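Local coordinates for ribose 5-phosphate isomerase, putative (Trypanosoma brucei brucei, PDB 6FXS), which probably catalyses the interconversion of ribose 5-phosphate and ribulose 5-phosphate, at residues K24-I32 with E62-V73; P103-F111 with N123-G131. All blocks are in the same frame, centred on the assembly; numbering follows the deposited sequence.

Contact 1: residues K24-I32 with E62-V73; sequences KVAIGADHI and ERVDYPDYALNV. With SO4 (sulfate ion), chain E.
With chi1 at 57°, the His31 ring is folded back between its own backbone N and carbonyl carbon, which lays it alongside Arg63; the arginine in turn bends at chi3 (45°) and brings its guanidinium round to the same sulfate that the imidazole reaches. Arg63 CA covers one face of the ring in a CH-pi contact, 3.8 Å from the centroid of the His31 ring, while His31 CB rests 3.4 Å from Glu62 O. The sulfate, probably from the crystallisation liquor, sits at the ring edge, where His31 NE2 gives its O2 a nearly straight bond of 2.7 Å (170°). Arg63 NE and NH2 both donate to the sulfate O4, the NE bond measuring 2.9 Å, with O4 near the guanidinium plane; residues of a neighbouring subunit complete the anion site. This pocket lies at the C-terminal end of strand 24-29 in the parallel sheet of a Rossmann-like alpha/beta fold; helix 66-73 runs antiparallel to that strand, the axes of the two segments 7.3 Å apart. Along that interface Val73 sets its two methyls against the strand, CG1 4.0 Å from Ala26 CB and CG2 against Gly28 N, and Tyr69 CB lies 3.2 Å from Ala29 O. Nearer the pocket, Val64 CG2 packs on Asp30 CA. One water donates to Asp30 OD2 and Val64 O and accepts from Tyr66 N, joining the loop after the strand to the backbone on both sides of Asp65; Asp30 OD1 takes the backbone N-H of Gly33.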
# COMPACT_ATOMS: atom_id res chain seq x y z
N LYS B 24 14.11 -20.97 -14.67
CA LYS B 24 12.89 -20.85 -15.43
C LYS B 24 11.77 -20.27 -14.54
O LYS B 24 11.52 -20.80 -13.47
CB LYS B 24 12.35 -22.20 -15.90
CG LYS B 24 13.23 -22.96 -16.85
CD LYS B 24 12.36 -23.88 -17.71
CE LYS B 24 13.08 -25.17 -18.01
NZ LYS B 24 12.68 -25.73 -19.34
N VAL B 25 11.06 -19.30 -15.07
CA VAL B 25 10.05 -18.54 -14.35
C VAL B 25 8.78 -18.73 -15.08
O VAL B 25 8.61 -18.18 -16.15
CB VAL B 25 10.45 -17.05 -14.27
CG1 VAL B 25 9.39 -16.27 -13.54
CG2 VAL B 25 11.83 -16.85 -13.69
N ALA B 26 7.92 -19.62 -14.60
CA ALA B 26 6.64 -19.84 -15.23
C ALA B 26 5.72 -18.67 -14.83
O ALA B 26 5.68 -18.30 -13.63
CB ALA B 26 6.04 -21.18 -14.80
N ILE B 27 5.02 -18.10 -15.81
CA ILE B 27 4.16 -16.95 -15.65
C ILE B 27 2.75 -17.31 -16.13
O ILE B 27 2.55 -17.89 -17.25
CB ILE B 27 4.65 -15.73 -16.42
CG1 ILE B 27 6.08 -15.42 -16.09
CG2 ILE B 27 3.79 -14.52 -16.14
CD1 ILE B 27 6.74 -14.53 -17.11
N GLY B 28 1.76 -17.05 -15.28
CA GLY B 28 0.37 -17.27 -15.58
C GLY B 28 -0.47 -16.07 -15.22
O GLY B 28 -0.11 -15.29 -14.28
N ALA B 29 -1.58 -15.91 -15.93
CA ALA B 29 -2.53 -14.88 -15.64
C ALA B 29 -3.96 -15.36 -15.73
O ALA B 29 -4.23 -16.54 -15.96
CB ALA B 29 -2.29 -13.65 -16.50
N ASP B 30 -4.90 -14.44 -15.50
CA ASP B 30 -6.24 -14.64 -16.06
C ASP B 30 -6.49 -13.54 -17.07
O ASP B 30 -5.58 -12.82 -17.48
CB ASP B 30 -7.29 -14.81 -14.97
CG ASP B 30 -7.59 -13.51 -14.17
OD1 ASP B 30 -6.98 -12.46 -14.38
OD2 ASP B 30 -8.51 -13.59 -13.34
N HIS B 31 -7.74 -13.38 -17.47
CA HIS B 31 -8.07 -12.29 -18.40
C HIS B 31 -7.86 -10.89 -17.91
O HIS B 31 -7.66 -9.97 -18.71
CB HIS B 31 -9.50 -12.46 -18.91
CG HIS B 31 -10.53 -12.50 -17.85
ND1 HIS B 31 -10.78 -13.62 -17.07
CD2 HIS B 31 -11.43 -11.58 -17.48
CE1 HIS B 31 -11.78 -13.37 -16.26
NE2 HIS B 31 -12.16 -12.12 -16.45
N ILE B 32 -7.94 -10.73 -16.59
CA ILE B 32 -7.72 -9.45 -15.94
C ILE B 32 -6.22 -9.11 -15.97
O ILE B 32 -5.84 -7.95 -16.20
CB ILE B 32 -8.36 -9.44 -14.50
CG1 ILE B 32 -9.88 -9.72 -14.55
CG2 ILE B 32 -8.10 -8.12 -13.77
CD1 ILE B 32 -10.67 -8.77 -15.47
N GLU B 62 -10.15 -13.44 -23.87
CA GLU B 62 -11.24 -14.31 -23.41
C GLU B 62 -11.28 -14.54 -21.87
O GLU B 62 -10.27 -14.80 -21.27
CB GLU B 62 -11.18 -15.71 -24.07
CG GLU B 62 -12.07 -15.89 -25.31
CD GLU B 62 -13.58 -15.71 -25.06
OE1 GLU B 62 -14.08 -15.90 -23.91
OE2 GLU B 62 -14.28 -15.35 -26.04
N ARG B 63 -12.49 -14.57 -21.30
CA ARG B 63 -12.68 -14.77 -19.86
C ARG B 63 -12.30 -16.18 -19.50
O ARG B 63 -12.71 -17.11 -20.15
CB ARG B 63 -14.12 -14.47 -19.44
CG ARG B 63 -14.49 -12.99 -19.70
CD ARG B 63 -15.93 -12.60 -19.37
NE ARG B 63 -16.33 -13.17 -18.08
CZ ARG B 63 -17.27 -14.09 -17.88
NH1 ARG B 63 -18.02 -14.55 -18.89
NH2 ARG B 63 -17.51 -14.53 -16.65
N VAL B 64 -11.45 -16.34 -18.50
CA VAL B 64 -10.99 -17.65 -18.11
C VAL B 64 -11.03 -17.67 -16.58
O VAL B 64 -11.36 -16.67 -15.94
CB VAL B 64 -9.56 -17.95 -18.65
CG1 VAL B 64 -9.51 -18.01 -20.23
CG2 VAL B 64 -8.58 -16.92 -18.09
N ASP B 65 -10.76 -18.85 -16.04
CA ASP B 65 -10.78 -19.11 -14.64
C ASP B 65 -9.34 -19.12 -14.06
O ASP B 65 -8.52 -20.03 -14.38
CB ASP B 65 -11.50 -20.41 -14.39
CG ASP B 65 -12.99 -20.33 -14.75
OD1 ASP B 65 -13.57 -19.23 -14.88
OD2 ASP B 65 -13.62 -21.40 -14.79
N TYR B 66 -9.03 -18.09 -13.23
CA TYR B 66 -7.68 -18.00 -12.56
C TYR B 66 -7.15 -19.34 -11.98
O TYR B 66 -5.93 -19.64 -12.12
CB TYR B 66 -7.57 -16.81 -11.54
CG TYR B 66 -8.44 -17.00 -10.30
CD1 TYR B 66 -7.99 -17.77 -9.20
CD2 TYR B 66 -9.76 -16.44 -10.23
CE1 TYR B 66 -8.83 -17.97 -8.08
CE2 TYR B 66 -10.59 -16.69 -9.14
CZ TYR B 66 -10.11 -17.43 -8.05
OH TYR B 66 -10.95 -17.69 -6.95
N PRO B 67 -8.00 -20.17 -11.36
CA PRO B 67 -7.38 -21.37 -10.81
C PRO B 67 -6.70 -22.31 -11.81
O PRO B 67 -5.77 -23.04 -11.45
CB PRO B 67 -8.55 -22.07 -10.10
CG PRO B 67 -9.48 -20.95 -9.77
CD PRO B 67 -9.43 -20.13 -11.01
N ASP B 68 -7.15 -22.31 -13.07
CA ASP B 68 -6.60 -23.21 -14.11
C ASP B 68 -5.20 -22.77 -14.35
O ASP B 68 -4.36 -23.63 -14.45
CB ASP B 68 -7.43 -23.15 -15.43
CG ASP B 68 -8.81 -23.77 -15.27
OD1 ASP B 68 -8.95 -24.80 -14.59
OD2 ASP B 68 -9.77 -23.23 -15.82
N TYR B 69 -4.94 -21.45 -14.40
CA TYR B 69 -3.63 -20.97 -14.64
C TYR B 69 -2.74 -20.99 -13.39
O TYR B 69 -1.55 -21.37 -13.48
CB TYR B 69 -3.67 -19.61 -15.32
CG TYR B 69 -4.31 -19.73 -16.70
CD1 TYR B 69 -5.68 -19.63 -16.84
CD2 TYR B 69 -3.55 -19.98 -17.86
CE1 TYR B 69 -6.31 -19.79 -18.07
CE2 TYR B 69 -4.18 -20.12 -19.13
CZ TYR B 69 -5.57 -20.03 -19.21
OH TYR B 69 -6.26 -20.12 -20.37
N ALA B 70 -3.34 -20.71 -12.22
CA ALA B 70 -2.63 -20.87 -10.92
C ALA B 70 -2.08 -22.26 -10.69
O ALA B 70 -0.93 -22.43 -10.35
CB ALA B 70 -3.60 -20.58 -9.78
N LEU B 71 -2.95 -23.24 -10.87
CA LEU B 71 -2.61 -24.61 -10.59
C LEU B 71 -1.60 -25.15 -11.61
O LEU B 71 -0.75 -25.97 -11.27
CB LEU B 71 -3.85 -25.43 -10.63
CG LEU B 71 -4.79 -25.17 -9.45
CD1 LEU B 71 -6.18 -25.68 -9.76
CD2 LEU B 71 -4.20 -25.77 -8.15
N ASN B 72 -1.70 -24.67 -12.82
CA ASN B 72 -0.77 -24.99 -13.88
C ASN B 72 0.69 -24.52 -13.57
O ASN B 72 1.64 -25.32 -13.64
CB ASN B 72 -1.26 -24.28 -15.11
CG ASN B 72 -0.74 -24.86 -16.37
OD1 ASN B 72 -1.50 -25.51 -17.07
ND2 ASN B 72 0.55 -24.65 -16.68
N VAL B 73 0.84 -23.23 -13.25
CA VAL B 73 2.14 -22.67 -12.80
C VAL B 73 2.60 -23.37 -11.54
O VAL B 73 3.75 -23.79 -11.43
CB VAL B 73 2.09 -21.15 -12.59
CG1 VAL B 73 3.34 -20.63 -11.90
CG2 VAL B 73 1.95 -20.45 -13.93
S SO4 E . -15.07 -11.74 -14.56
O1 SO4 E . -16.36 -11.03 -14.77
O2 SO4 E . -13.89 -10.84 -14.79
O3 SO4 E . -15.01 -12.26 -13.20
O4 SO4 E . -15.06 -12.94 -15.48
O HOH W 1 -10.54 -15.74 -13.56

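Contact 2: residues P103-F111 with N123-G131; sequences PGIRAALCF and NDANVVCLG
Arg106 reaches across to the turn at Asp124 and holds its backbone carbonyl oxygen with both NE and NH2: NH2 lies 2.8 Å from Asp124 O, in the carbonyl plane, whereas NE, 3.0 Å from that oxygen, approaches from above the plane. Both bonds run close to the guanidinium plane, fixing the rotation of the group. The two segments belong to a parallel beta-alpha-beta unit, strand 107-109, helix 113-121 and strand 127-131, and the turn follows that helix. NE also makes a weak bond to Asn123 O, and NH2 forms a salt bridge with Asp124 OD2. The other carboxylate oxygen of Asp124 pairs with Arg120, a second partner that helps set the acid in place.

Asn126 lies over one face of the guanidinium. Its CG is tucked between the backbone N and carbonyl carbon (chi1 53°), which turns the amide toward the facing chain: OD1 accepts from Arg106 N at 2.9 Å, while ND2 donates to Gly104 O at 3.0 Å, with that oxygen in the amide plane. Asn126 N closes the set on Arg106 O, so the side chain and backbone of one residue bridge the approach to the strand.

Beyond it the regular ladder begins, with Ala108 N bonded to Val127 O, then Cys129 N to Ala108 O. Ala107 and Cys129 face helix 93-100, whereas Ala108 turns to helix 113-121, with Ala108 CB 3.8 Å from Ala125 CB. At the far end Cys110 N donates to Cys129 O at 3.1 Å, and a water links Cys110 O to Gly131 N.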
# COMPACT_ATOMS: atom_id res chain seq x y z
N PRO B 103 0.92 -29.12 -3.12
CA PRO B 103 1.96 -29.43 -2.18
C PRO B 103 3.31 -29.02 -2.71
O PRO B 103 3.56 -29.18 -3.92
CB PRO B 103 1.86 -30.95 -1.99
CG PRO B 103 0.50 -31.31 -2.46
CD PRO B 103 0.11 -30.32 -3.47
N GLY B 104 4.14 -28.45 -1.83
CA GLY B 104 5.50 -27.98 -2.20
C GLY B 104 5.43 -26.48 -2.55
O GLY B 104 6.45 -25.87 -2.79
N ILE B 105 4.24 -25.90 -2.72
CA ILE B 105 4.17 -24.50 -3.11
C ILE B 105 4.02 -23.55 -1.86
O ILE B 105 3.31 -23.84 -0.94
CB ILE B 105 3.04 -24.24 -4.10
CG1 ILE B 105 3.32 -24.97 -5.43
CG2 ILE B 105 2.81 -22.74 -4.37
CD1 ILE B 105 4.70 -24.80 -6.01
N ARG B 106 4.69 -22.45 -1.96
CA ARG B 106 4.71 -21.34 -1.01
C ARG B 106 4.52 -20.10 -1.84
O ARG B 106 5.47 -19.49 -2.29
CB ARG B 106 6.03 -21.32 -0.24
CG ARG B 106 6.19 -22.54 0.68
CD ARG B 106 7.51 -22.52 1.45
NE ARG B 106 8.66 -22.41 0.55
CZ ARG B 106 9.25 -23.42 -0.10
NH1 ARG B 106 8.81 -24.68 -0.03
NH2 ARG B 106 10.23 -23.14 -0.92
N ALA B 107 3.26 -19.72 -2.03
CA ALA B 107 2.89 -18.65 -2.90
C ALA B 107 2.58 -17.42 -2.04
O ALA B 107 1.67 -17.45 -1.17
CB ALA B 107 1.67 -19.05 -3.77
N ALA B 108 3.31 -16.34 -2.36
CA ALA B 108 3.25 -15.10 -1.65
C ALA B 108 2.58 -13.98 -2.47
O ALA B 108 3.08 -13.57 -3.49
CB ALA B 108 4.64 -14.65 -1.27
N LEU B 109 1.50 -13.45 -1.92
CA LEU B 109 0.90 -12.17 -2.42
C LEU B 109 1.77 -11.03 -1.97
O LEU B 109 1.91 -10.82 -0.76
CB LEU B 109 -0.54 -12.02 -1.89
CG LEU B 109 -1.27 -10.96 -2.79
CD1 LEU B 109 -2.71 -11.20 -2.58
CD2 LEU B 109 -0.91 -9.52 -2.33
N CYS B 110 2.39 -10.31 -2.91
CA CYS B 110 3.26 -9.18 -2.61
C CYS B 110 2.75 -7.93 -3.25
O CYS B 110 2.22 -7.96 -4.37
CB CYS B 110 4.71 -9.45 -3.11
SG CYS B 110 5.45 -10.91 -2.32
N PHE B 111 2.92 -6.81 -2.54
CA PHE B 111 2.45 -5.53 -2.96
C PHE B 111 3.41 -4.41 -2.80
O PHE B 111 3.08 -3.28 -3.11
CB PHE B 111 1.10 -5.24 -2.25
CG PHE B 111 1.19 -5.13 -0.76
CD1 PHE B 111 1.62 -3.92 -0.18
CD2 PHE B 111 0.98 -6.25 0.05
CE1 PHE B 111 1.69 -3.81 1.23
CE2 PHE B 111 1.06 -6.13 1.45
CZ PHE B 111 1.41 -4.92 2.03
N ASN B 123 9.95 -16.81 3.95
CA ASN B 123 9.02 -17.88 3.52
C ASN B 123 9.60 -18.75 2.38
O ASN B 123 8.94 -19.72 1.95
CB ASN B 123 7.65 -17.29 3.15
CG ASN B 123 7.10 -16.36 4.25
OD1 ASN B 123 7.09 -15.14 4.11
ND2 ASN B 123 6.70 -16.95 5.35
N ASP B 124 10.81 -18.38 1.89
CA ASP B 124 11.41 -18.99 0.68
C ASP B 124 10.34 -19.21 -0.39
O ASP B 124 10.17 -20.30 -0.91
CB ASP B 124 12.03 -20.31 1.04
CG ASP B 124 12.99 -20.87 -0.05
OD1 ASP B 124 13.47 -20.16 -0.94
OD2 ASP B 124 13.29 -22.04 0.08
N ALA B 125 9.55 -18.20 -0.60
CA ALA B 125 8.41 -18.29 -1.47
C ALA B 125 8.94 -18.66 -2.92
O ALA B 125 9.93 -18.08 -3.40
CB ALA B 125 7.62 -17.00 -1.49
N ASN B 126 8.23 -19.59 -3.54
CA ASN B 126 8.52 -20.05 -4.91
C ASN B 126 7.51 -19.57 -6.00
O ASN B 126 7.73 -19.82 -7.18
CB ASN B 126 8.82 -21.58 -4.93
CG ASN B 126 7.76 -22.42 -4.31
OD1 ASN B 126 6.59 -21.98 -4.10
ND2 ASN B 126 8.10 -23.68 -4.04
N VAL B 127 6.40 -18.92 -5.61
CA VAL B 127 5.46 -18.30 -6.48
C VAL B 127 5.10 -16.90 -5.87
O VAL B 127 4.86 -16.81 -4.66
CB VAL B 127 4.17 -19.14 -6.63
CG1 VAL B 127 3.14 -18.45 -7.52
CG2 VAL B 127 4.50 -20.54 -7.16
N VAL B 128 5.20 -15.84 -6.66
CA VAL B 128 4.75 -14.50 -6.28
C VAL B 128 3.40 -14.21 -6.95
O VAL B 128 3.23 -14.46 -8.16
CB VAL B 128 5.79 -13.42 -6.59
CG1 VAL B 128 6.10 -13.34 -8.08
CG2 VAL B 128 5.33 -12.07 -6.05
N CYS B 129 2.43 -13.69 -6.19
CA CYS B 129 1.11 -13.41 -6.75
C CYS B 129 0.89 -11.92 -6.68
O CYS B 129 1.29 -11.23 -5.66
CB CYS B 129 0.05 -14.16 -5.96
SG CYS B 129 0.25 -15.94 -5.89
N LEU B 130 0.37 -11.39 -7.79
CA LEU B 130 0.29 -9.94 -8.04
C LEU B 130 -1.09 -9.52 -8.50
O LEU B 130 -1.81 -10.34 -9.15
CB LEU B 130 1.27 -9.58 -9.12
CG LEU B 130 2.72 -10.02 -8.80
CD1 LEU B 130 3.54 -9.76 -10.05
CD2 LEU B 130 3.25 -9.20 -7.67
N GLY B 131 -1.43 -8.27 -8.19
CA GLY B 131 -2.71 -7.69 -8.62
C GLY B 131 -2.50 -6.60 -9.65
O GLY B 131 -1.90 -5.56 -9.35
O HOH W 2 0.04 -6.94 -5.96

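In the fold
Contacts 1 and 2 illustrate how one parallel sheet, ordered 51-55, 23-29, 84-89, 127-131, 107-109, is assembled by different means. Along the chain, both segments of contact 1 precede those of contact 2, and strand 84-89 separates their strands in the sheet. Their centres are 14 Å apart and their nearest atoms about 5 Å, without touching. Contact 1 seats a helix against an inner strand, whereas contact 2 joins strand 107-109, at one edge of the sheet within this chain, to its neighbour. Helix 66-78 serves both: its Val73 lies in contact 1, while Ala74, Val77 and Ala78 meet Ile105 of contact 2. The sulfate beside contact 1 is bound by residues of two subunits, and contact 2 also packs against another chain.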